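Local coordinates for protein FmtA (Staphylococcus aureus, PDB 5ZH8) that hydrolyses the ester bonds that hold D-alanine on wall teichoic acid and lipoteichoic acid in the cell envelope, affecting methicillin resistance and autolysis, at residues Asp47-Leu52 and Ala249-Gln254; Asn277-Tyr282 and Asn287-Pro292. All blocks are in the same frame, centred on the assembly; numbering follows the deposited sequence.

Interaction 1 of 2, residues Asp47-Leu52 and Ala249-Gln254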
# COMPACT_ATOMS: atom_id res chain seq x y z
N ASP A 47 26.62 19.37 0.31
CA ASP A 47 27.12 19.68 -1.03
C ASP A 47 26.03 19.68 -2.09
O ASP A 47 26.09 20.47 -3.03
CB ASP A 47 28.24 18.71 -1.42
CG ASP A 47 29.50 18.92 -0.58
OD1 ASP A 47 29.39 19.50 0.52
OD2 ASP A 47 30.59 18.51 -1.01
N ASN A 48 25.03 18.82 -1.92
CA ASN A 48 23.90 18.75 -2.85
C ASN A 48 23.12 20.06 -2.92
O ASN A 48 22.86 20.56 -4.02
CB ASN A 48 22.94 17.62 -2.47
CG ASN A 48 23.42 16.27 -2.94
OD1 ASN A 48 23.85 16.10 -4.08
ND2 ASN A 48 23.34 15.28 -2.05
N GLU A 49 22.76 20.60 -1.77
CA GLU A 49 21.99 21.84 -1.73
C GLU A 49 22.85 23.02 -2.16
O GLU A 49 22.37 23.91 -2.86
CB GLU A 49 21.40 22.09 -0.33
CG GLU A 49 20.37 21.07 0.12
CD GLU A 49 20.23 21.01 1.64
OE1 GLU A 49 21.16 21.47 2.35
OE2 GLU A 49 19.18 20.50 2.11
N LYS A 50 24.10 23.01 -1.79
CA LYS A 50 24.98 24.07 -2.21
C LYS A 50 24.86 24.17 -3.69
O LYS A 50 24.54 25.21 -4.20
CB LYS A 50 26.41 23.71 -1.88
CG LYS A 50 27.11 24.64 -0.91
CD LYS A 50 27.68 23.84 0.24
CE LYS A 50 29.10 24.25 0.56
NZ LYS A 50 29.51 23.72 1.88
N TYR A 51 25.12 23.07 -4.39
CA TYR A 51 25.10 23.06 -5.85
C TYR A 51 23.76 23.53 -6.41
O TYR A 51 23.73 24.36 -7.32
CB TYR A 51 25.42 21.67 -6.40
CG TYR A 51 25.15 21.58 -7.88
CD1 TYR A 51 26.01 22.17 -8.79
CD2 TYR A 51 24.00 20.96 -8.38
CE1 TYR A 51 25.76 22.12 -10.15
CE2 TYR A 51 23.74 20.91 -9.74
CZ TYR A 51 24.63 21.49 -10.62
OH TYR A 51 24.39 21.47 -11.97
N LEU A 52 22.67 22.98 -5.89
CA LEU A 52 21.33 23.26 -6.41
C LEU A 52 20.89 24.70 -6.19
O LEU A 52 20.27 25.30 -7.07
CB LEU A 52 20.31 22.31 -5.78
CG LEU A 52 20.50 20.85 -6.15
CD1 LEU A 52 19.76 19.97 -5.16
CD2 LEU A 52 20.04 20.59 -7.57
N ALA A 249 13.31 17.33 -11.26
CA ALA A 249 13.95 18.09 -10.19
C ALA A 249 14.06 17.33 -8.89
O ALA A 249 13.30 16.40 -8.62
CB ALA A 249 13.22 19.41 -9.97
N PHE A 250 15.05 17.72 -8.09
CA PHE A 250 15.19 17.24 -6.73
C PHE A 250 14.14 17.94 -5.87
O PHE A 250 13.74 19.06 -6.16
CB PHE A 250 16.60 17.49 -6.19
CG PHE A 250 17.65 16.60 -6.80
CD1 PHE A 250 17.88 15.33 -6.29
CD2 PHE A 250 18.40 17.02 -7.89
CE1 PHE A 250 18.83 14.49 -6.84
CE2 PHE A 250 19.36 16.19 -8.45
CZ PHE A 250 19.57 14.92 -7.93
N TYR A 251 13.71 17.26 -4.82
CA TYR A 251 12.55 17.66 -4.01
C TYR A 251 12.49 19.14 -3.57
O TYR A 251 11.40 19.70 -3.47
CB TYR A 251 12.46 16.77 -2.76
CG TYR A 251 13.48 17.10 -1.68
CD1 TYR A 251 14.80 16.65 -1.78
CD2 TYR A 251 13.12 17.85 -0.57
CE1 TYR A 251 15.73 16.96 -0.80
CE2 TYR A 251 14.04 18.15 0.42
CZ TYR A 251 15.34 17.71 0.30
OH TYR A 251 16.26 18.00 1.29
N ASP A 252 13.64 19.76 -3.31
CA ASP A 252 13.66 21.10 -2.72
C ASP A 252 14.05 22.22 -3.69
O ASP A 252 14.25 23.36 -3.26
CB ASP A 252 14.59 21.12 -1.50
CG ASP A 252 14.21 22.21 -0.49
OD1 ASP A 252 13.01 22.55 -0.37
OD2 ASP A 252 15.13 22.73 0.18
N GLU A 253 14.13 21.93 -4.98
CA GLU A 253 14.45 22.97 -5.96
C GLU A 253 13.28 23.96 -6.09
O GLU A 253 12.13 23.55 -6.25
CB GLU A 253 14.81 22.35 -7.31
CG GLU A 253 16.04 21.46 -7.27
CD GLU A 253 16.57 21.10 -8.65
OE1 GLU A 253 16.99 22.00 -9.41
OE2 GLU A 253 16.59 19.89 -8.97
N GLN A 254 13.59 25.25 -5.99
CA GLN A 254 12.57 26.30 -5.87
C GLN A 254 11.66 26.43 -7.08
O GLN A 254 10.44 26.43 -6.93
CB GLN A 254 13.22 27.66 -5.57
CG GLN A 254 13.74 27.80 -4.15
CD GLN A 254 12.63 27.69 -3.12
OE1 GLN A 254 11.63 28.40 -3.19
NE2 GLN A 254 12.82 26.80 -2.15
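L52 of the helix 47-55 packs through its two methyls, which CG anti to the carbonyl carbon (chi1 -66°) sends toward 249-254. Its contact with F250 is apolar: L52 CD2 lies 3.9 Å from F250 CD2, approaching that ring obliquely, while L52 CD1 is 4.1 Å from F250 CB. The same CD2 makes van der Waals contact with a polar group, almost equidistant from the three carboxylate atoms of E253 and 3.7 Å from E253 CD. L52 stands roughly perpendicular to both partners.

The polar bonds run within 249-254 and to its surroundings. E253 OE2 accepts the N-H of F250 at 2.8 Å on its anti side, a little out of the carboxylate plane and nearly straight at 164°, and also pairs with Y236 OH; N56 ND2 reaches E253 OE1. The buried carboxylate is thus fixed by three partners. E49 OE2 approaches Y251 OH to only 3.9 Å, without a hydrogen bond, carboxylate and ring planes 50° apart.

E253 N to F250 O (3.1 Å) closes a type I beta turn, F250 to E253. The N-terminal helix packs on this turn, which follows an edge strand of the small antiparallel sheet of the beta-lactamase fold.

Interaction 2 of 2, residues Asn277-Tyr282 and Asn287-Pro292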
# COMPACT_ATOMS: atom_id res chain seq x y z
N ASN A 277 9.45 13.46 4.56
CA ASN A 277 10.16 14.00 5.71
C ASN A 277 11.63 13.55 5.79
O ASN A 277 12.32 13.87 6.75
CB ASN A 277 9.42 13.60 6.99
CG ASN A 277 9.21 12.10 7.12
OD1 ASN A 277 9.49 11.33 6.19
ND2 ASN A 277 8.74 11.67 8.27
N ILE A 278 12.10 12.81 4.77
CA ILE A 278 13.42 12.19 4.80
C ILE A 278 14.19 12.30 3.47
O ILE A 278 15.22 11.65 3.29
CB ILE A 278 13.32 10.69 5.17
CG1 ILE A 278 12.39 9.95 4.20
CG2 ILE A 278 12.83 10.54 6.61
CD1 ILE A 278 12.37 8.45 4.38
N LEU A 279 13.71 13.13 2.56
CA LEU A 279 14.27 13.18 1.21
C LEU A 279 15.64 13.86 1.16
O LEU A 279 16.37 13.73 0.18
CB LEU A 279 13.28 13.87 0.26
CG LEU A 279 11.89 13.23 0.13
CD1 LEU A 279 11.09 13.95 -0.95
CD2 LEU A 279 11.99 11.74 -0.19
N ASP A 280 15.99 14.59 2.22
CA ASP A 280 17.35 15.14 2.37
C ASP A 280 18.44 14.07 2.52
O ASP A 280 19.59 14.33 2.20
CB ASP A 280 17.41 16.15 3.54
CG ASP A 280 16.94 15.56 4.87
OD1 ASP A 280 16.38 14.44 4.90
OD2 ASP A 280 17.13 16.25 5.90
N GLN A 281 18.06 12.88 2.98
CA GLN A 281 19.00 11.77 3.15
C GLN A 281 18.86 10.70 2.06
O GLN A 281 19.52 9.66 2.13
CB GLN A 281 18.78 11.13 4.53
CG GLN A 281 17.66 10.10 4.60
CD GLN A 281 16.97 10.03 5.95
OE1 GLN A 281 16.87 8.96 6.56
NE2 GLN A 281 16.48 11.17 6.43
N TYR A 282 18.01 10.95 1.07
CA TYR A 282 17.64 9.94 0.08
C TYR A 282 18.14 10.24 -1.34
O TYR A 282 17.51 9.83 -2.32
CB TYR A 282 16.11 9.74 0.08
CG TYR A 282 15.69 8.37 0.57
CD1 TYR A 282 15.68 7.28 -0.31
CD2 TYR A 282 15.34 8.15 1.89
CE1 TYR A 282 15.32 6.02 0.13
CE2 TYR A 282 14.97 6.90 2.34
CZ TYR A 282 14.96 5.83 1.45
OH TYR A 282 14.60 4.59 1.90
N ASN A 287 14.52 10.67 -4.13
CA ASN A 287 14.11 12.03 -3.78
C ASN A 287 14.00 12.92 -5.02
O ASN A 287 14.13 14.14 -4.92
CB ASN A 287 15.06 12.64 -2.74
CG ASN A 287 16.44 12.94 -3.31
OD1 ASN A 287 16.80 12.49 -4.40
ND2 ASN A 287 17.22 13.72 -2.56
N LEU A 288 13.75 12.30 -6.17
CA LEU A 288 13.64 13.02 -7.44
C LEU A 288 12.19 13.07 -7.90
O LEU A 288 11.45 12.09 -7.75
CB LEU A 288 14.48 12.35 -8.51
CG LEU A 288 14.72 13.14 -9.79
CD1 LEU A 288 15.79 14.21 -9.58
CD2 LEU A 288 15.12 12.18 -10.90
N TYR A 289 11.80 14.20 -8.48
CA TYR A 289 10.46 14.41 -9.03
C TYR A 289 10.55 14.57 -10.55
O TYR A 289 11.38 15.33 -11.04
CB TYR A 289 9.82 15.65 -8.42
CG TYR A 289 9.35 15.48 -7.00
CD1 TYR A 289 10.25 15.38 -5.95
CD2 TYR A 289 7.99 15.43 -6.70
CE1 TYR A 289 9.81 15.24 -4.64
CE2 TYR A 289 7.54 15.28 -5.39
CZ TYR A 289 8.45 15.18 -4.37
OH TYR A 289 8.01 15.03 -3.08
N MET A 290 9.70 13.87 -11.28
CA MET A 290 9.71 13.90 -12.75
C MET A 290 8.30 14.02 -13.30
O MET A 290 7.38 13.41 -12.77
CB MET A 290 10.27 12.60 -13.33
CG MET A 290 11.75 12.36 -13.14
SD MET A 290 12.29 10.92 -14.11
CE MET A 290 12.76 11.73 -15.63
N THR A 291 8.15 14.78 -14.38
CA THR A 291 6.98 14.64 -15.24
C THR A 291 7.13 13.32 -15.99
O THR A 291 8.24 12.95 -16.36
CB THR A 291 6.85 15.78 -16.27
OG1 THR A 291 8.04 15.86 -17.06
CG2 THR A 291 6.63 17.11 -15.58
N PRO A 292 6.02 12.60 -16.19
CA PRO A 292 6.04 11.38 -17.03
C PRO A 292 6.70 11.58 -18.40
O PRO A 292 7.39 10.69 -18.88
CB PRO A 292 4.56 11.04 -17.19
CG PRO A 292 3.94 11.55 -15.94
CD PRO A 292 4.71 12.78 -15.54
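L279 O takes two N-H groups, the amide of N287 from across the contact and, weakly, the backbone of Y282 three residues on. N287 ND2 donates at 2.9 Å to L279 O, with an N-H...O angle of 149°; the nitrogen comes in somewhat tilted from the carbonyl plane, and the acceptor likewise lies a little out of the amide plane. The bond from Y282 N to L279 O is longer, 3.3 Å. N287 CG stands between its backbone N and carbonyl carbon (chi1 70°), which turns the amide toward the loop 277-282. Y282 O lies 3.4 Å from N287 CG; its 3.5 Å approach to N287 OD1 brings two acceptors together and is no bond.

N287 leads into strand 288-290, the middle strand of the small three-stranded sheet of this beta-lactamase-family fold. Its backbone N bonds to Q129 OE1, within the S-x-x-K sequence signature of the family, and Y282 OH to D213, the last residue of a Y-N-D sequence that probably corresponds to the Y-x-N motif of related enzymes.

The rest is apolar. The side chains of L279 and N287 run alongside each other in opposite senses, L279 CB 3.7 Å from N287 CB, with L279 CD2 also near the latter. The other methyl, L279 CD1, reaches the edge of the Y289 ring close to its plane, 4.1 Å from CE1 of Y289 and 3.9 Å from its OH. L279 meets Y289 nearly perpendicular, while F346 of strand 340-346 packs against both L279 and the ring of Y282.

Overall arrangement
Starting from the N terminus, segment 47-52, on helix 47-55, is separated from 249-254 by 196 residues, so interaction 1 closes a long loop that includes much of the helical part of the fold. Interaction 2 follows in series, neither nested nor crossing, and closes a short loop of four residues between 277-282 and 287-292. The two meet at the small sheet, where strands 248-250 and 288-290 run antiparallel: A249 O and Y289 N, 2.7 Å apart, probably bond. The Y251 side chain also packs against D280. Together the contacts connect the N-terminal helix, this sheet and the loop before its central strand.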